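Side-chain contacts in leucyl-tRNA synthetase subunit alpha (Aquifex aeolicus, PDB 3PZ5), which helps join leucine to its tRNA, the crystallised fragment being the CP1 editing domain, which probably clears tRNA charged with the wrong amino acid: residues E47-P52 against V116-G121; L54-E59 against A64-V69; G96-N101 against K107-S112; P129-R134 against W156-G161. The protein carries 1 engineered substitution. All coordinates share one frame; numbering follows the deposited sequence.

How the contacts relate
Four contacts within one editing domain illustrate how chemistry follows place. Contact 3 is the buried one: two strands of a hairpin share backbone hydrogen bonds and valine packing, with a cation-pi pair on its more exposed face. Contact 2, partly buried, joins two successive helices by a tyrosine, small side chains and one glutamate-to-amide bond. It meets contact 3 directly, Leu54 and Ile57 packing on Val97. Contact 1 lies at the surface and rests on one tyrosine, yet uses the same helix 50-60 as contact 2, and its Val51 touches both Val69 and Ser112. Contact 4, partly buried, joins the lead-in to helix 133-142 to a loop through an aromatic cluster; it touches none of the others.

Contact 1. Residues E47-P52 against V116-G121; sequences EHPLVP and VLYEYG
Tyr118 carries the contact from its side, its ring running past Glu47, His48 and Pro49 in turn. In sequence order, Val116 and Leu117 first set the course of the loop: Val116 packs on Val43 and Ile125 of the two neighbouring strands, while Leu117 turns from residues 47-52 to helix 81-84, where it touches Thr81 and Arg84. Tyr118 then points back across the gap. With CG anti to the backbone N (chi1 -168°), the ring is thrown out beside the opposing backbone. At its root, Tyr118 CB lies 4.1 Å from Glu47 CB and 4.0 Å from Glu47 OE1. The Glu47 chain is bent at chi2 (91°), which folds the carboxylate back beside the base of the tyrosine, the two planes 30° apart. One face of the ring lies against the carbonyl carbon of Glu47. Further out, Tyr118 CE1 comes within 3.9 Å of His48 CA. At the far end the hydroxyl reaches the proline ring, Tyr118 OH standing 3.5 Å from Pro49 CD, and the two side chains cross at about a right angle. No hydrogen bond joins the two segments directly, though Arg84 bridges them, with a salt bridge to Glu47 OE2 and a weak bond to Val116 O. The surface that receives the tyrosine is braced by two bonds: His48 ND1 accepts from Leu50 N at 3.1 Å, and His48 O from Val51 N. This is a side-chain-capped entry into a helix, helix 50-60 of the CP1 editing domain, flanked by the loop linking strands 107-113 and 124-127.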
# COMPACT_ATOMS: atom_id res chain seq x y z
N GLU A 47 -5.74 -1.32 -13.88
CA GLU A 47 -5.50 -2.36 -14.87
C GLU A 47 -4.96 -3.66 -14.27
O GLU A 47 -4.89 -4.68 -14.97
CB GLU A 47 -4.53 -1.87 -15.95
CG GLU A 47 -4.92 -0.55 -16.61
CD GLU A 47 -4.31 0.66 -15.92
OE1 GLU A 47 -4.25 0.69 -14.67
OE2 GLU A 47 -3.90 1.60 -16.64
N HIS A 48 -4.59 -3.63 -12.99
CA HIS A 48 -4.01 -4.81 -12.32
C HIS A 48 -4.97 -5.99 -12.38
O HIS A 48 -6.13 -5.87 -11.99
CB HIS A 48 -3.63 -4.49 -10.87
CG HIS A 48 -2.75 -5.53 -10.23
ND1 HIS A 48 -3.22 -6.77 -9.84
CD2 HIS A 48 -1.44 -5.51 -9.91
CE1 HIS A 48 -2.24 -7.46 -9.31
NE2 HIS A 48 -1.14 -6.73 -9.34
N PRO A 49 -4.49 -7.15 -12.89
CA PRO A 49 -5.31 -8.34 -13.12
C PRO A 49 -6.05 -8.86 -11.89
O PRO A 49 -7.02 -9.61 -12.04
CB PRO A 49 -4.29 -9.37 -13.61
CG PRO A 49 -3.22 -8.57 -14.22
CD PRO A 49 -3.10 -7.35 -13.35
N LEU A 50 -5.59 -8.50 -10.69
CA LEU A 50 -6.25 -8.96 -9.47
C LEU A 50 -7.44 -8.09 -9.02
O LEU A 50 -8.21 -8.49 -8.13
CB LEU A 50 -5.25 -9.15 -8.33
CG LEU A 50 -4.42 -10.43 -8.38
CD1 LEU A 50 -3.45 -10.48 -7.21
CD2 LEU A 50 -5.30 -11.68 -8.39
N VAL A 51 -7.61 -6.92 -9.65
CA VAL A 51 -8.73 -6.03 -9.31
C VAL A 51 -10.10 -6.69 -9.50
O VAL A 51 -10.87 -6.78 -8.55
CB VAL A 51 -8.65 -4.66 -10.04
CG1 VAL A 51 -9.92 -3.88 -9.83
CG2 VAL A 51 -7.46 -3.88 -9.53
N PRO A 52 -10.41 -7.17 -10.72
CA PRO A 52 -11.70 -7.86 -10.89
C PRO A 52 -11.82 -9.15 -10.06
O PRO A 52 -12.90 -9.46 -9.57
CB PRO A 52 -11.75 -8.16 -12.39
CG PRO A 52 -10.34 -8.08 -12.85
CD PRO A 52 -9.73 -7.00 -12.02
N VAL A 116 -2.12 5.14 -9.02
CA VAL A 116 -1.16 4.05 -9.11
C VAL A 116 -1.16 3.49 -10.52
O VAL A 116 -2.17 2.96 -11.00
CB VAL A 116 -1.44 2.95 -8.07
CG1 VAL A 116 -0.50 1.77 -8.26
CG2 VAL A 116 -1.28 3.52 -6.68
N LEU A 117 -0.02 3.62 -11.19
CA LEU A 117 0.14 3.18 -12.57
C LEU A 117 0.56 1.72 -12.65
O LEU A 117 1.39 1.26 -11.87
CB LEU A 117 1.17 4.06 -13.29
CG LEU A 117 0.81 5.54 -13.47
CD1 LEU A 117 2.05 6.35 -13.82
CD2 LEU A 117 -0.29 5.72 -14.52
N TYR A 118 -0.02 1.01 -13.62
CA TYR A 118 0.32 -0.39 -13.87
C TYR A 118 1.78 -0.58 -14.31
O TYR A 118 2.38 -1.62 -14.05
CB TYR A 118 -0.63 -1.01 -14.89
CG TYR A 118 -0.53 -2.52 -15.00
CD1 TYR A 118 -0.56 -3.32 -13.85
CD2 TYR A 118 -0.41 -3.14 -16.24
CE1 TYR A 118 -0.46 -4.70 -13.93
CE2 TYR A 118 -0.32 -4.53 -16.33
CZ TYR A 118 -0.35 -5.30 -15.17
OH TYR A 118 -0.26 -6.68 -15.24
N GLU A 119 2.33 0.44 -14.97
CA GLU A 119 3.69 0.41 -15.50
C GLU A 119 4.78 0.23 -14.43
O GLU A 119 5.70 -0.57 -14.63
CB GLU A 119 3.97 1.66 -16.33
N TYR A 120 4.66 0.95 -13.32
CA TYR A 120 5.71 0.94 -12.29
C TYR A 120 5.63 -0.24 -11.33
O TYR A 120 4.54 -0.60 -10.86
CB TYR A 120 5.73 2.27 -11.51
CG TYR A 120 6.02 3.51 -12.35
CD1 TYR A 120 6.89 3.46 -13.45
CD2 TYR A 120 5.45 4.74 -12.01
CE1 TYR A 120 7.16 4.60 -14.21
CE2 TYR A 120 5.71 5.89 -12.76
CZ TYR A 120 6.57 5.81 -13.86
OH TYR A 120 6.82 6.95 -14.59
N GLY A 121 6.79 -0.82 -11.03
CA GLY A 121 6.91 -1.96 -10.14
C GLY A 121 6.06 -3.14 -10.57
O GLY A 121 6.19 -3.64 -11.69

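Contact 2. Residues L54-E59 against A64-V69; sequences LACIGE and ACYSDV
Glu59 reaches across to Tyr66 and accepts a hydrogen bond from its backbone, Tyr66 N to Glu59 OE1 being 2.7 Å. The acid is extended, with CG anti to its own N (chi1 174°) and the chain straight beyond, so it spans the gap, and the amide approaches Glu59 OE1 from above the carboxylate plane, 35° out of it. The same oxygen lies 3.3 Å from Tyr66 CB, and the carboxylate stands nearly perpendicular to the ring. Cys65 is the N-cap of helix 66-78, which a short loop joins to helix 50-60, and an acid near the end of the first helix takes up an amide at the start of the second; the negative charge there is likely to suit the helix dipole. Tyr66 has CG anti to N as well, which turns its ring toward the earlier helix, edge first. The CD1 edge is presented to the backbone, Tyr66 CD1 lying 3.6 Å from Cys56 N, while Cys56 SG sits obliquely above the ring, 4.9 Å from its centroid. Replacing this tyrosine with alanine would probably leave the Cys56 sulfur without its aromatic partner and open a gap beside Ala55. Deeper in, Ala55 CB nestles against both methyls of Val69, at 3.7 Å from Val69 CG1. Gly58 faces Ala64 CB, so that any side chain at the glycine would crowd the alanine methyl.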
# COMPACT_ATOMS: atom_id res chain seq x y z
N LEU A 54 -10.40 -10.00 -7.03
CA LEU A 54 -10.67 -9.70 -5.63
C LEU A 54 -12.03 -9.03 -5.44
O LEU A 54 -12.74 -9.29 -4.46
CB LEU A 54 -9.55 -8.84 -5.03
CG LEU A 54 -8.14 -9.46 -5.05
CD1 LEU A 54 -7.13 -8.48 -4.47
CD2 LEU A 54 -8.10 -10.80 -4.31
N ALA A 55 -12.40 -8.18 -6.40
CA ALA A 55 -13.70 -7.50 -6.39
C ALA A 55 -14.88 -8.47 -6.39
O ALA A 55 -15.86 -8.24 -5.68
CB ALA A 55 -13.82 -6.54 -7.56
N CYS A 56 -14.79 -9.54 -7.17
CA CYS A 56 -15.87 -10.53 -7.21
C CYS A 56 -15.97 -11.29 -5.89
O CYS A 56 -17.07 -11.47 -5.35
CB CYS A 56 -15.73 -11.50 -8.38
SG CYS A 56 -17.26 -12.42 -8.66
N ILE A 57 -14.82 -11.71 -5.37
CA ILE A 57 -14.72 -12.32 -4.04
C ILE A 57 -15.31 -11.38 -2.98
O ILE A 57 -16.10 -11.81 -2.14
CB ILE A 57 -13.25 -12.72 -3.71
CG1 ILE A 57 -12.84 -13.93 -4.55
CG2 ILE A 57 -13.10 -13.05 -2.23
CD1 ILE A 57 -11.34 -14.13 -4.69
N GLY A 58 -14.94 -10.11 -3.05
CA GLY A 58 -15.49 -9.08 -2.17
C GLY A 58 -17.01 -9.06 -2.17
O GLY A 58 -17.63 -9.08 -1.10
N GLU A 59 -17.60 -9.04 -3.36
CA GLU A 59 -19.06 -8.98 -3.49
C GLU A 59 -19.78 -10.20 -2.91
O GLU A 59 -20.79 -10.05 -2.23
CB GLU A 59 -19.50 -8.76 -4.95
CG GLU A 59 -21.02 -8.85 -5.12
CD GLU A 59 -21.49 -8.46 -6.50
OE1 GLU A 59 -21.35 -7.27 -6.87
OE2 GLU A 59 -22.04 -9.34 -7.19
N ALA A 64 -18.32 -5.68 -1.30
CA ALA A 64 -18.07 -4.80 -2.44
C ALA A 64 -19.17 -4.93 -3.49
O ALA A 64 -20.03 -5.80 -3.38
CB ALA A 64 -16.71 -5.09 -3.04
N CYS A 65 -19.15 -4.05 -4.49
CA CYS A 65 -20.11 -4.09 -5.61
C CYS A 65 -19.33 -4.29 -6.90
O CYS A 65 -18.66 -3.37 -7.38
CB CYS A 65 -20.94 -2.79 -5.65
SG CYS A 65 -22.30 -2.74 -6.85
N TYR A 66 -19.41 -5.50 -7.46
CA TYR A 66 -18.59 -5.89 -8.61
C TYR A 66 -18.74 -4.97 -9.81
O TYR A 66 -17.75 -4.54 -10.40
CB TYR A 66 -18.86 -7.34 -9.02
CG TYR A 66 -17.95 -7.80 -10.14
CD1 TYR A 66 -16.63 -8.16 -9.89
CD2 TYR A 66 -18.41 -7.86 -11.46
CE1 TYR A 66 -15.79 -8.58 -10.92
CE2 TYR A 66 -17.58 -8.26 -12.49
CZ TYR A 66 -16.27 -8.62 -12.21
OH TYR A 66 -15.44 -9.03 -13.23
N SER A 67 -19.99 -4.68 -10.18
CA SER A 67 -20.30 -3.78 -11.27
C SER A 67 -19.70 -2.39 -11.06
O SER A 67 -19.21 -1.76 -12.00
CB SER A 67 -21.82 -3.68 -11.46
OG SER A 67 -22.16 -2.57 -12.27
N ASP A 68 -19.74 -1.92 -9.81
CA ASP A 68 -19.17 -0.62 -9.45
C ASP A 68 -17.66 -0.58 -9.66
O ASP A 68 -17.12 0.43 -10.13
CB ASP A 68 -19.52 -0.29 -7.99
CG ASP A 68 -19.36 1.18 -7.68
OD1 ASP A 68 -18.20 1.66 -7.57
OD2 ASP A 68 -20.39 1.87 -7.53
N VAL A 69 -16.98 -1.67 -9.33
CA VAL A 69 -15.53 -1.79 -9.54
C VAL A 69 -15.19 -1.90 -11.03
O VAL A 69 -14.27 -1.23 -11.51
CB VAL A 69 -14.94 -2.99 -8.74
CG1 VAL A 69 -13.49 -3.24 -9.12
CG2 VAL A 69 -15.05 -2.74 -7.24

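Contact 3. Residues G96-N101 against K107-S112; sequences GVYATN and KIPVWS
Tyr98 to Thr100 pair antiparallel with Lys107 to Pro109, Ala99 and Ile108 forming the hydrogen-bonded pair, while the short strands run at 131° to each other. Ala99 N gives to Ile108 O at 2.8 Å, and Ile108 N returns a bond to Ala99 O at 2.7 Å; two residues further along each strand, Val110 N gives to Val97 O. On the face shared by Tyr98, Lys107 and Pro109, the tyrosine ring is the centrepiece. Pro109 packs obliquely against it, Tyr98 CE2 lying 3.8 Å from Pro109 CB. Lys107 has CG between its backbone N and carbonyl carbon (chi1 64°) and is extended from there, which carries the ammonium up over the ring, displaced from the centre toward CE1: Lys107 NZ is 4.3 Å from the Tyr98 centroid and 13° off the ring normal, a cation-pi contact. Lys107 CB rests 3.9 Å from Tyr98 CB. Ala99 and Ile108 occupy the opposite face, Ile108 CG1 against Ala99 O, with Phe16 packing on both. Val110 spreads between two partners, its CG2 touching Ala99 CB at 4.0 Å, while its CB meets Val97 CG2 at 3.9 Å. This beta hairpin of strands 92-100 and 107-113 lies inside the larger sheet: Tyr98 and Thr100 bond on to Glu19 and Tyr17, Pro109 and Trp111 to Val42 of strand 41-44, and helix 50-60 covers Val97 with Leu54 and Ile57.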
# COMPACT_ATOMS: atom_id res chain seq x y z
N GLY A 96 -13.25 -5.07 -1.10
CA GLY A 96 -14.03 -5.99 -0.27
C GLY A 96 -13.19 -7.05 0.43
O GLY A 96 -13.73 -7.93 1.10
N VAL A 97 -11.88 -6.95 0.28
CA VAL A 97 -10.96 -7.92 0.87
C VAL A 97 -9.84 -7.24 1.66
O VAL A 97 -9.56 -6.04 1.48
CB VAL A 97 -10.35 -8.86 -0.21
CG1 VAL A 97 -11.42 -9.73 -0.87
CG2 VAL A 97 -9.56 -8.07 -1.26
N TYR A 98 -9.20 -8.02 2.52
CA TYR A 98 -8.06 -7.57 3.31
C TYR A 98 -6.82 -8.41 3.02
O TYR A 98 -6.92 -9.60 2.75
CB TYR A 98 -8.40 -7.60 4.80
CG TYR A 98 -9.57 -6.71 5.15
CD1 TYR A 98 -10.88 -7.18 5.04
CD2 TYR A 98 -9.37 -5.39 5.56
CE1 TYR A 98 -11.97 -6.37 5.34
CE2 TYR A 98 -10.45 -4.57 5.87
CZ TYR A 98 -11.75 -5.06 5.75
OH TYR A 98 -12.82 -4.26 6.05
N ALA A 99 -5.66 -7.76 3.06
CA ALA A 99 -4.39 -8.46 2.96
C ALA A 99 -3.67 -8.41 4.30
O ALA A 99 -3.93 -7.53 5.13
CB ALA A 99 -3.53 -7.85 1.87
N THR A 100 -2.77 -9.36 4.52
CA THR A 100 -2.03 -9.44 5.77
C THR A 100 -0.69 -8.74 5.62
O THR A 100 0.13 -9.12 4.78
CB THR A 100 -1.80 -10.90 6.18
OG1 THR A 100 -3.04 -11.61 6.12
CG2 THR A 100 -1.22 -10.99 7.58
N ASN A 101 -0.48 -7.71 6.43
CA ASN A 101 0.82 -7.06 6.52
C ASN A 101 1.83 -8.09 7.05
O ASN A 101 1.69 -8.56 8.18
CB ASN A 101 0.72 -5.84 7.44
CG ASN A 101 1.99 -5.01 7.49
OD1 ASN A 101 3.09 -5.53 7.66
ND2 ASN A 101 1.83 -3.69 7.37
N LYS A 107 -4.52 -7.26 9.42
CA LYS A 107 -5.25 -7.18 8.16
C LYS A 107 -5.38 -5.72 7.72
O LYS A 107 -5.66 -4.85 8.54
CB LYS A 107 -6.62 -7.85 8.26
CG LYS A 107 -7.59 -7.21 9.24
CD LYS A 107 -8.92 -7.95 9.23
CE LYS A 107 -10.06 -7.08 9.69
NZ LYS A 107 -11.35 -7.67 9.25
N ILE A 108 -5.13 -5.47 6.45
CA ILE A 108 -5.29 -4.12 5.89
C ILE A 108 -6.14 -4.19 4.62
O ILE A 108 -6.00 -5.13 3.83
CB ILE A 108 -3.93 -3.37 5.69
CG1 ILE A 108 -2.97 -4.17 4.79
CG2 ILE A 108 -3.28 -3.05 7.04
CD1 ILE A 108 -1.71 -3.40 4.40
N PRO A 109 -7.03 -3.20 4.42
CA PRO A 109 -7.95 -3.23 3.29
C PRO A 109 -7.26 -3.08 1.93
O PRO A 109 -6.26 -2.35 1.83
CB PRO A 109 -8.88 -2.03 3.55
CG PRO A 109 -8.06 -1.10 4.38
CD PRO A 109 -7.20 -1.98 5.24
N VAL A 110 -7.78 -3.77 0.92
CA VAL A 110 -7.27 -3.64 -0.44
C VAL A 110 -8.18 -2.72 -1.25
O VAL A 110 -9.40 -2.89 -1.29
CB VAL A 110 -7.12 -5.02 -1.15
CG1 VAL A 110 -6.42 -4.85 -2.50
CG2 VAL A 110 -6.35 -6.00 -0.29
N TRP A 111 -7.56 -1.73 -1.90
CA TRP A 111 -8.25 -0.77 -2.74
C TRP A 111 -7.64 -0.73 -4.13
O TRP A 111 -6.53 -1.21 -4.34
CB TRP A 111 -8.13 0.63 -2.13
CG TRP A 111 -9.03 0.88 -0.97
CD1 TRP A 111 -8.94 0.32 0.28
CD2 TRP A 111 -10.13 1.79 -0.92
NE1 TRP A 111 -9.93 0.81 1.09
CE2 TRP A 111 -10.68 1.72 0.38
CE3 TRP A 111 -10.71 2.67 -1.85
CZ2 TRP A 111 -11.78 2.49 0.77
CZ3 TRP A 111 -11.81 3.43 -1.47
CH2 TRP A 111 -12.33 3.33 -0.17
N SER A 112 -8.38 -0.15 -5.07
CA SER A 112 -7.83 0.21 -6.37
C SER A 112 -7.97 1.72 -6.54
O SER A 112 -8.98 2.30 -6.14
CB SER A 112 -8.55 -0.53 -7.50
OG SER A 112 -7.84 -0.40 -8.72

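Contact 4. Residues P129-R134 against W156-G161; sequences PAHDQR and WDFEKG
Phe158 presents its CE1 edge to the backbone of Ala130, the carbonyl oxygen lying in the plane of the ring: Ala130 O to Phe158 CE1 is 3.5 Å. The alanine methyl adds to this, Ala130 CB standing 4.0 Å from Phe158 CD1. His131 joins beside them, with His131 CE1 3.8 Å from Phe158 CE1 and the two ring planes 89° apart in an oblique pairing. The alanine methyl lies over the centre of the imidazole face, so three residues interlock. Shortening Phe158 to alanine would probably open a gap beside the imidazole and leave the Trp156 indole without the ring it lies on. Residues 129-132 lead into helix 133-142, with Asp132 at its N-cap, and their Pro-Ala-His-Asp sequence resembles a stretch that borders the editing pocket in related synthetases. What positions the rings lies one shell out. His131 ND1 is bonded to Tyr163 O and NE2 to Val149 N, which fixes the imidazole's rotation. The indole of Trp156 covers one face of Phe158, its CD1 over the ring centre, and Trp156 is steadied by the 3.0 Å bond from Trp156 NE1 to Gly161 O. Gln133 OE1, 3.9 Å from Gly161 C, takes its hydrogen bond from Ala162 N.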
# COMPACT_ATOMS: atom_id res chain seq x y z
N PRO A 129 0.66 6.29 4.46
CA PRO A 129 0.23 7.69 4.42
C PRO A 129 1.12 8.62 5.23
O PRO A 129 1.33 9.77 4.83
CB PRO A 129 -1.17 7.64 5.03
CG PRO A 129 -1.63 6.25 4.80
CD PRO A 129 -0.42 5.41 4.94
N ALA A 130 1.65 8.14 6.36
CA ALA A 130 2.53 8.96 7.19
C ALA A 130 3.80 9.39 6.46
O ALA A 130 4.37 10.43 6.77
CB ALA A 130 2.90 8.22 8.47
N HIS A 131 4.22 8.60 5.47
CA HIS A 131 5.55 8.78 4.88
C HIS A 131 5.63 8.89 3.37
O HIS A 131 6.73 8.96 2.82
CB HIS A 131 6.51 7.71 5.42
CG HIS A 131 6.51 7.61 6.91
ND1 HIS A 131 6.83 8.68 7.72
CD2 HIS A 131 6.20 6.59 7.74
CE1 HIS A 131 6.73 8.32 8.99
NE2 HIS A 131 6.35 7.05 9.02
N ASP A 132 4.48 8.92 2.70
CA ASP A 132 4.39 9.18 1.26
C ASP A 132 3.22 10.12 0.99
O ASP A 132 2.06 9.77 1.25
CB ASP A 132 4.24 7.87 0.46
CG ASP A 132 4.27 8.10 -1.05
OD1 ASP A 132 3.34 8.75 -1.58
OD2 ASP A 132 5.21 7.62 -1.71
N GLN A 133 3.53 11.30 0.46
CA GLN A 133 2.53 12.35 0.27
C GLN A 133 1.38 11.92 -0.64
O GLN A 133 0.22 12.25 -0.38
CB GLN A 133 3.19 13.62 -0.29
CG GLN A 133 2.31 14.87 -0.20
CD GLN A 133 1.91 15.21 1.22
OE1 GLN A 133 2.66 14.96 2.17
NE2 GLN A 133 0.72 15.78 1.38
N ARG A 134 1.71 11.17 -1.68
CA ARG A 134 0.72 10.67 -2.62
C ARG A 134 -0.30 9.77 -1.89
O ARG A 134 -1.51 9.92 -2.08
CB ARG A 134 1.41 9.95 -3.77
CG ARG A 134 0.91 10.36 -5.14
CD ARG A 134 2.04 10.38 -6.16
NE ARG A 134 2.84 11.61 -6.08
CZ ARG A 134 3.54 12.13 -7.09
NH1 ARG A 134 3.55 11.54 -8.28
NH2 ARG A 134 4.23 13.25 -6.90
N TRP A 156 6.99 17.48 13.82
CA TRP A 156 6.27 17.31 12.56
C TRP A 156 4.79 17.01 12.80
O TRP A 156 4.45 16.16 13.63
CB TRP A 156 6.90 16.21 11.71
CG TRP A 156 6.39 16.15 10.30
CD1 TRP A 156 5.25 15.53 9.87
CD2 TRP A 156 6.99 16.73 9.13
NE1 TRP A 156 5.10 15.69 8.51
CE2 TRP A 156 6.15 16.43 8.03
CE3 TRP A 156 8.15 17.48 8.92
CZ2 TRP A 156 6.45 16.85 6.73
CZ3 TRP A 156 8.44 17.90 7.62
CH2 TRP A 156 7.59 17.58 6.54
N ASP A 157 3.93 17.71 12.08
CA ASP A 157 2.49 17.50 12.17
C ASP A 157 2.00 16.61 11.03
O ASP A 157 1.85 17.07 9.89
CB ASP A 157 1.76 18.85 12.18
CG ASP A 157 0.26 18.71 12.47
OD1 ASP A 157 -0.13 17.80 13.24
OD2 ASP A 157 -0.52 19.52 11.94
N PHE A 158 1.77 15.33 11.34
CA PHE A 158 1.34 14.34 10.36
C PHE A 158 -0.10 14.56 9.88
O PHE A 158 -0.48 14.10 8.80
CB PHE A 158 1.51 12.92 10.91
CG PHE A 158 2.94 12.49 11.03
CD1 PHE A 158 3.56 11.81 9.99
CD2 PHE A 158 3.68 12.79 12.17
CE1 PHE A 158 4.89 11.42 10.08
CE2 PHE A 158 5.01 12.41 12.27
CZ PHE A 158 5.62 11.72 11.23
N GLU A 159 -0.87 15.28 10.69
CA GLU A 159 -2.23 15.69 10.35
C GLU A 159 -2.23 16.77 9.25
O GLU A 159 -3.27 17.07 8.66
CB GLU A 159 -2.95 16.18 11.61
CG GLU A 159 -4.42 16.53 11.44
CD GLU A 159 -5.09 16.87 12.76
OE1 GLU A 159 -5.60 15.93 13.42
OE2 GLU A 159 -5.12 18.06 13.13
N LYS A 160 -1.05 17.34 8.98
CA LYS A 160 -0.90 18.36 7.94
C LYS A 160 -0.18 17.84 6.69
O LYS A 160 -0.31 18.42 5.61
CB LYS A 160 -0.18 19.59 8.50
N GLY A 161 0.58 16.75 6.84
CA GLY A 161 1.30 16.17 5.71
C GLY A 161 2.19 14.98 6.03
O GLY A 161 2.53 14.73 7.19
O HOH W 1 0.21 18.07 3.19